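Side-chain contacts in extracellular solute-binding protein, family 1 (Bifidobacterium longum subsp. infantis, PDB 6FTH), which probably binds human milk oligosaccharides outside the cell and delivers them to an associated ABC transporter for uptake: residues L165-P170 and L176-K181; S244-D249 and L501-N506; D339-S344 and N358-E363. All coordinates share one frame; numbering follows the deposited sequence.

Contact 1. Residues L165-P170 and L176-K181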
# COMPACT_ATOMS: atom_id res chain seq x y z
N LEU A 165 20.90 17.04 -20.96
CA LEU A 165 20.55 16.85 -22.36
C LEU A 165 19.69 17.97 -22.92
O LEU A 165 19.38 17.96 -24.11
CB LEU A 165 19.84 15.51 -22.55
CG LEU A 165 20.64 14.28 -22.15
CD1 LEU A 165 19.82 13.02 -22.43
CD2 LEU A 165 21.97 14.25 -22.90
N GLY A 166 19.29 18.93 -22.10
CA GLY A 166 18.45 20.00 -22.58
C GLY A 166 17.04 19.55 -22.92
O GLY A 166 16.48 19.96 -23.94
N LEU A 167 16.46 18.71 -22.07
CA LEU A 167 15.11 18.19 -22.20
C LEU A 167 14.22 18.72 -21.08
O LEU A 167 14.67 18.91 -19.95
CB LEU A 167 15.13 16.68 -22.11
CG LEU A 167 15.95 15.98 -23.19
CD1 LEU A 167 16.19 14.55 -22.77
CD2 LEU A 167 15.24 16.03 -24.50
N GLN A 168 12.96 18.96 -21.41
CA GLN A 168 11.96 19.28 -20.41
C GLN A 168 11.34 18.00 -19.86
O GLN A 168 11.39 16.94 -20.48
CB GLN A 168 10.87 20.16 -21.03
CG GLN A 168 11.39 21.53 -21.46
CD GLN A 168 10.29 22.44 -21.95
OE1 GLN A 168 9.11 22.12 -21.86
NE2 GLN A 168 10.68 23.59 -22.50
N VAL A 169 10.74 18.12 -18.68
CA VAL A 169 9.96 17.00 -18.14
C VAL A 169 8.86 16.64 -19.14
O VAL A 169 8.13 17.53 -19.60
CB VAL A 169 9.37 17.38 -16.78
CG1 VAL A 169 8.31 16.36 -16.35
CG2 VAL A 169 10.47 17.45 -15.76
N PRO A 170 8.69 15.37 -19.50
CA PRO A 170 7.69 15.02 -20.52
C PRO A 170 6.28 15.06 -19.96
O PRO A 170 6.04 14.64 -18.82
CB PRO A 170 8.08 13.59 -20.91
CG PRO A 170 8.74 13.05 -19.67
CD PRO A 170 9.51 14.21 -19.12
N LEU A 176 7.45 11.50 -23.62
CA LEU A 176 8.16 10.52 -22.82
C LEU A 176 9.02 9.60 -23.69
O LEU A 176 10.18 9.32 -23.36
CB LEU A 176 7.20 9.72 -21.94
CG LEU A 176 7.80 8.56 -21.14
CD1 LEU A 176 8.87 9.03 -20.16
CD2 LEU A 176 6.67 7.83 -20.43
N GLU A 177 8.46 9.12 -24.81
CA GLU A 177 9.23 8.27 -25.70
C GLU A 177 10.47 9.01 -26.20
O GLU A 177 11.58 8.44 -26.22
CB GLU A 177 8.35 7.80 -26.87
CG GLU A 177 9.06 6.85 -27.77
CD GLU A 177 8.23 6.42 -28.96
OE1 GLU A 177 7.12 6.95 -29.18
OE2 GLU A 177 8.70 5.52 -29.69
N ASN A 178 10.33 10.29 -26.55
CA ASN A 178 11.48 11.05 -27.04
C ASN A 178 12.56 11.17 -25.98
O ASN A 178 13.75 11.00 -26.27
CB ASN A 178 11.02 12.42 -27.51
CG ASN A 178 12.16 13.28 -28.02
OD1 ASN A 178 12.76 12.97 -29.06
ND2 ASN A 178 12.45 14.37 -27.31
N VAL A 179 12.16 11.46 -24.73
CA VAL A 179 13.12 11.52 -23.63
C VAL A 179 13.84 10.19 -23.45
O VAL A 179 15.07 10.14 -23.25
CB VAL A 179 12.39 11.94 -22.33
CG1 VAL A 179 13.24 11.64 -21.12
CG2 VAL A 179 11.97 13.39 -22.40
N LEU A 180 13.10 9.08 -23.51
CA LEU A 180 13.71 7.79 -23.28
C LEU A 180 14.71 7.45 -24.38
O LEU A 180 15.75 6.85 -24.10
CB LEU A 180 12.63 6.71 -23.19
CG LEU A 180 11.66 6.82 -21.99
CD1 LEU A 180 10.66 5.73 -22.08
CD2 LEU A 180 12.40 6.76 -20.67
N LYS A 181 14.40 7.80 -25.64
CA LYS A 181 15.36 7.59 -26.72
C LYS A 181 16.65 8.36 -26.48
O LYS A 181 17.75 7.86 -26.76
CB LYS A 181 14.75 7.99 -28.06
CG LYS A 181 13.64 7.04 -28.54
CD LYS A 181 12.96 7.46 -29.82
CE LYS A 181 11.91 6.42 -30.25
NZ LYS A 181 11.07 6.90 -31.41
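Pro-170, Val-179 and Leu-167 bury most of the surface in this contact, and the CG2 methyl of Val-179 is their common meeting point. The valine stands with CG1 anti to the backbone N (chi1 164°), which leaves CG2 beside that nitrogen and directed at the loop. There CG2 lies 4.2 Å from Pro-170 CB and 4.1 Å from the carbonyl oxygen of Gln-168, while Leu-167 approaches from the other end of the loop with its CD1 at 4.4 Å from the same methyl. Pro-170 and Val-179 meet at about a right angle, and the CG2 methyl lies over one face of the pyrrolidine ring, about equally far from CB, CG and CD.

The closest approach of the proline is to the helix backbone: its CB sits 3.5 Å from Leu-176 N. Its CG then reaches the CD1 methyl of Leu-176 at 4.1 Å. At the solvent side Asn-178 adds a looser touch, its ND2 lying 4.3 Å from Leu-167 CD2. Leu-162, from the preceding helix 159-165, packs on both Leu-167 and Val-179 and closes the apolar cluster, while Tyr-257 of helix 249-263 lies against Leu-176.

Gly-166, with a positive phi of 69°, ends helix 159-165 in a Schellman motif. The chain then runs back alongside helix 173-185, roughly antiparallel to it, a compact helix-loop-helix connection in which a short linker is folded against the helix it leads into.

Contact 2. Residues S244-D249 and L501-N506; sequences SFLTSD and LGLQEN
Leu-503 carries the apolar part of the contact, meeting Ser-244, Leu-246 and Thr-247 through its two terminal methyls. With CG anti to the backbone N (chi1 -179°), the leucine extends from the start of its helix to the loop. CD2 and the CG2 methyl of Thr-247 reach toward each other tip to tip at 3.7 Å, whereas CD1 lies 4.2 Å from Leu-246 CD1 and 3.7 Å from Ser-244 OG.

Hydrogen bonds fix the loop that receives it. Ser-244 OG accepts from Leu-246 N at 3.1 Å (158° at the hydrogen), an ST turn, and is also bonded to the carbonyl of Gly-234. Replacing Ser-244 by an alanine removes the hydroxyl, which would probably leave the Leu-246 N-H without its acceptor, cost the side-chain bond to Gly-234 and let the turn relax where it meets Leu-503. Water provides the polar link between the segments: it accepts from Gln-504 NE2 at 2.8 Å and bonds Thr-247 OG1 at 2.8 Å.

Strand 241-244 enters the loop and helix 249-263 leaves it, capped by Ser-248. Leu-498 of helix 487-500 touches Leu-246, Thr-247 and Leu-503, Ile-470 of helix 457-484 packs on Leu-246, and Phe-235 of strand 235-238 lies against Ser-244.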
# COMPACT_ATOMS: atom_id res chain seq x y z
N SER A 244 -14.38 -2.86 -15.10
CA SER A 244 -13.05 -3.47 -15.11
C SER A 244 -12.19 -2.85 -16.19
O SER A 244 -12.62 -2.71 -17.33
CB SER A 244 -13.11 -4.98 -15.34
OG SER A 244 -11.79 -5.54 -15.39
N PHE A 245 -10.96 -2.49 -15.83
CA PHE A 245 -10.07 -2.00 -16.86
C PHE A 245 -9.42 -3.13 -17.65
O PHE A 245 -8.78 -2.85 -18.66
CB PHE A 245 -9.03 -1.01 -16.33
CG PHE A 245 -8.12 -1.54 -15.23
CD1 PHE A 245 -7.09 -2.43 -15.50
CD2 PHE A 245 -8.22 -1.03 -13.95
CE1 PHE A 245 -6.24 -2.86 -14.50
CE2 PHE A 245 -7.38 -1.46 -12.92
CZ PHE A 245 -6.36 -2.36 -13.21
N LEU A 246 -9.61 -4.38 -17.23
CA LEU A 246 -8.91 -5.49 -17.87
C LEU A 246 -9.32 -5.67 -19.32
O LEU A 246 -8.56 -6.25 -20.09
CB LEU A 246 -9.19 -6.79 -17.10
CG LEU A 246 -8.68 -6.84 -15.67
CD1 LEU A 246 -9.11 -8.15 -15.01
CD2 LEU A 246 -7.16 -6.70 -15.61
N THR A 247 -10.51 -5.20 -19.70
CA THR A 247 -11.01 -5.29 -21.07
C THR A 247 -11.21 -3.92 -21.70
O THR A 247 -11.93 -3.78 -22.70
CB THR A 247 -12.32 -6.09 -21.10
OG1 THR A 247 -13.29 -5.45 -20.26
CG2 THR A 247 -12.11 -7.50 -20.62
N SER A 248 -10.57 -2.89 -21.15
CA SER A 248 -10.76 -1.53 -21.63
C SER A 248 -9.78 -1.19 -22.75
O SER A 248 -8.65 -1.69 -22.79
CB SER A 248 -10.56 -0.53 -20.49
OG SER A 248 -9.22 -0.50 -20.05
N ASP A 249 -10.21 -0.30 -23.64
CA ASP A 249 -9.30 0.24 -24.64
C ASP A 249 -8.10 0.91 -23.97
O ASP A 249 -6.98 0.85 -24.50
CB ASP A 249 -10.05 1.24 -25.52
CG ASP A 249 -11.14 0.58 -26.38
OD1 ASP A 249 -10.98 -0.61 -26.76
OD2 ASP A 249 -12.13 1.28 -26.69
N LEU A 501 -14.84 -16.51 -17.56
CA LEU A 501 -14.31 -16.77 -16.24
C LEU A 501 -14.98 -15.93 -15.16
O LEU A 501 -14.57 -15.98 -13.99
CB LEU A 501 -12.78 -16.55 -16.26
CG LEU A 501 -12.01 -17.45 -17.23
CD1 LEU A 501 -10.55 -17.05 -17.28
CD2 LEU A 501 -12.13 -18.91 -16.78
N GLY A 502 -16.03 -15.18 -15.51
CA GLY A 502 -16.83 -14.47 -14.53
C GLY A 502 -16.51 -13.00 -14.35
O GLY A 502 -16.97 -12.41 -13.38
N LEU A 503 -15.71 -12.40 -15.25
CA LEU A 503 -15.35 -10.99 -15.06
C LEU A 503 -16.58 -10.11 -14.87
O LEU A 503 -16.59 -9.24 -14.00
CB LEU A 503 -14.51 -10.48 -16.23
CG LEU A 503 -14.07 -9.02 -16.12
CD1 LEU A 503 -13.23 -8.86 -14.90
CD2 LEU A 503 -13.28 -8.60 -17.34
N GLN A 504 -17.63 -10.32 -15.68
CA GLN A 504 -18.79 -9.42 -15.60
C GLN A 504 -19.59 -9.65 -14.34
O GLN A 504 -20.23 -8.71 -13.83
CB GLN A 504 -19.66 -9.55 -16.84
CG GLN A 504 -18.98 -9.21 -18.12
CD GLN A 504 -18.29 -7.89 -18.05
OE1 GLN A 504 -18.86 -6.91 -17.56
NE2 GLN A 504 -17.04 -7.85 -18.48
N GLU A 505 -19.58 -10.88 -13.79
CA GLU A 505 -20.14 -11.11 -12.47
C GLU A 505 -19.37 -10.30 -11.43
O GLU A 505 -19.96 -9.68 -10.53
CB GLU A 505 -20.08 -12.60 -12.13
CG GLU A 505 -20.61 -12.94 -10.73
CD GLU A 505 -20.58 -14.44 -10.42
OE1 GLU A 505 -19.67 -15.15 -10.94
OE2 GLU A 505 -21.46 -14.90 -9.65
N ASN A 506 -18.04 -10.31 -11.53
CA ASN A 506 -17.23 -9.56 -10.58
C ASN A 506 -17.50 -8.06 -10.68
O ASN A 506 -17.58 -7.37 -9.66
CB ASN A 506 -15.74 -9.85 -10.84
CG ASN A 506 -15.28 -11.18 -10.27
OD1 ASN A 506 -16.08 -12.04 -9.95
ND2 ASN A 506 -13.97 -11.32 -10.11
O HOH W 1 -15.24 -5.67 -18.27

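Contact 3. Residues D339-S344 and N358-E363; sequences DRFSLS and NLLYSE
Leu-360, in the last turn of helix 350-360, touches the ring of Phe-341 at its edge: the CD1 methyl lies near the ring plane, 4.2 Å from CD2, and the side chains cross at about a right angle. The phenylalanine reaches it because its CG is anti to the backbone N (chi1 -174°), carrying the ring toward the helix; Ala-357, one turn earlier, also packs against the Phe-341 side chain.

Tyr-361 follows and extends its phenol to the corner of the strand. Its OH comes to 3.9 Å from Arg-340 CB and 4.5 Å from Phe-341 CB, and is hydrogen-bonded to the carbonyl of Pro-141. Arg-340 and Phe-341 together face Leu-140, a classic beta bulge. Strand 339-343 is the antiparallel outermost member of a four-stranded sheet, consistent with a type II periplasmic-binding-protein lobe. Beyond its CB, Arg-340 bends away from the tyrosine; its NE donates to Asp-339 OD1 in a 2.9 Å salt bridge, from above the carboxylate plane (36° out of it), and NH1 is held by the carbonyls of Asp-407 and Phe-409.

Ser-362 is the N-cap of helix 363-371. Its OG donates to Leu-359 O at 2.7 Å, in the carbonyl plane and on a lone pair, and its N bonds the same oxygen at 3.0 Å. Glu-363 opens the new helix, its carboxylate salt-bridged to Arg-384 and hydrogen-bonded to Tyr-386 OH.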
# COMPACT_ATOMS: atom_id res chain seq x y z
N ASP A 339 -6.01 -4.41 9.84
CA ASP A 339 -5.85 -5.70 10.50
C ASP A 339 -5.17 -5.58 11.86
O ASP A 339 -4.38 -6.44 12.24
CB ASP A 339 -5.04 -6.65 9.62
CG ASP A 339 -3.60 -6.22 9.46
OD1 ASP A 339 -3.30 -5.01 9.42
OD2 ASP A 339 -2.73 -7.10 9.36
N ARG A 340 -5.47 -4.55 12.64
CA ARG A 340 -4.56 -4.18 13.71
C ARG A 340 -5.01 -4.51 15.14
O ARG A 340 -4.23 -4.32 16.07
CB ARG A 340 -4.12 -2.73 13.52
CG ARG A 340 -3.41 -2.53 12.19
CD ARG A 340 -2.07 -3.26 12.19
NE ARG A 340 -1.43 -3.40 10.88
CZ ARG A 340 -0.53 -2.56 10.39
NH1 ARG A 340 -0.18 -1.44 11.05
NH2 ARG A 340 0.03 -2.82 9.21
N PHE A 341 -6.22 -5.00 15.34
CA PHE A 341 -6.61 -5.49 16.66
C PHE A 341 -7.88 -6.31 16.56
O PHE A 341 -8.91 -5.80 16.10
CB PHE A 341 -6.87 -4.32 17.62
CG PHE A 341 -7.15 -4.73 19.05
CD1 PHE A 341 -8.40 -5.20 19.43
CD2 PHE A 341 -6.16 -4.63 20.02
CE1 PHE A 341 -8.66 -5.58 20.74
CE2 PHE A 341 -6.41 -5.02 21.34
CZ PHE A 341 -7.66 -5.51 21.69
N SER A 342 -7.85 -7.57 17.00
CA SER A 342 -9.06 -8.37 17.09
C SER A 342 -9.06 -9.11 18.41
O SER A 342 -8.00 -9.53 18.89
CB SER A 342 -9.18 -9.37 15.93
OG SER A 342 -9.39 -8.73 14.67
N LEU A 343 -10.24 -9.24 19.01
CA LEU A 343 -10.45 -9.84 20.32
C LEU A 343 -11.22 -11.13 20.15
O LEU A 343 -12.26 -11.15 19.50
CB LEU A 343 -11.27 -8.89 21.20
CG LEU A 343 -11.68 -9.32 22.62
CD1 LEU A 343 -10.48 -9.68 23.47
CD2 LEU A 343 -12.49 -8.21 23.28
N SER A 344 -10.72 -12.21 20.75
CA SER A 344 -11.44 -13.48 20.70
C SER A 344 -12.76 -13.35 21.43
O SER A 344 -12.84 -12.80 22.52
CB SER A 344 -10.61 -14.57 21.38
OG SER A 344 -11.41 -15.72 21.57
N ASN A 358 -7.55 0.27 24.44
CA ASN A 358 -7.67 1.69 24.69
C ASN A 358 -6.29 2.31 24.89
O ASN A 358 -6.02 3.40 24.39
CB ASN A 358 -8.56 1.95 25.90
CG ASN A 358 -8.88 3.40 26.05
OD1 ASN A 358 -9.34 4.03 25.10
ND2 ASN A 358 -8.56 3.97 27.21
N LEU A 359 -5.41 1.61 25.61
CA LEU A 359 -4.08 2.14 25.89
C LEU A 359 -3.20 2.13 24.65
O LEU A 359 -2.46 3.10 24.40
CB LEU A 359 -3.43 1.37 27.03
CG LEU A 359 -4.11 1.55 28.40
CD1 LEU A 359 -3.48 0.63 29.42
CD2 LEU A 359 -4.01 3.01 28.86
N LEU A 360 -3.27 1.06 23.83
CA LEU A 360 -2.53 1.03 22.58
C LEU A 360 -2.83 2.25 21.72
O LEU A 360 -1.92 2.79 21.08
CB LEU A 360 -2.84 -0.25 21.78
CG LEU A 360 -2.19 -1.53 22.31
CD1 LEU A 360 -2.84 -2.74 21.66
CD2 LEU A 360 -0.69 -1.56 22.08
N TYR A 361 -4.10 2.68 21.72
CA TYR A 361 -4.57 3.79 20.90
C TYR A 361 -4.46 5.14 21.59
O TYR A 361 -4.86 6.17 21.02
CB TYR A 361 -6.00 3.48 20.40
CG TYR A 361 -5.95 2.47 19.26
CD1 TYR A 361 -5.72 1.12 19.51
CD2 TYR A 361 -6.07 2.87 17.94
CE1 TYR A 361 -5.61 0.20 18.47
CE2 TYR A 361 -5.97 1.95 16.90
CZ TYR A 361 -5.74 0.63 17.17
OH TYR A 361 -5.62 -0.29 16.15
N SER A 362 -3.88 5.18 22.80
CA SER A 362 -3.55 6.46 23.38
C SER A 362 -2.32 7.02 22.70
O SER A 362 -1.52 6.29 22.12
CB SER A 362 -3.26 6.30 24.88
OG SER A 362 -2.01 5.68 25.11
N GLU A 363 -2.14 8.34 22.81
CA GLU A 363 -0.98 8.97 22.20
C GLU A 363 0.32 8.40 22.76
O GLU A 363 1.25 8.09 22.01
CB GLU A 363 -1.06 10.48 22.37
CG GLU A 363 0.06 11.27 21.72
CD GLU A 363 -0.11 12.77 21.87
OE1 GLU A 363 -1.29 13.19 21.81
OE2 GLU A 363 0.90 13.50 22.03

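Overall arrangement
The three contacts are separate in space. Contacts 1 and 2 have centres 35 Å apart, with nearest atoms about 16 Å from each other, yet helix 249-263 connects them: it starts in the loop of contact 2, and its Lys-260 forms a salt bridge with Glu-177 of contact 1. Contact 3 lies 49 Å from contact 1, centre to centre and across the chain's centre, and 38 Å from contact 2. In sequence it is nested between the two segments of contact 2, so the chain goes out to the contact 3 region and returns before 501-506 docks. This is consistent with the two-lobed fold of solute-binding proteins, whose ligand typically binds in the cleft between lobes.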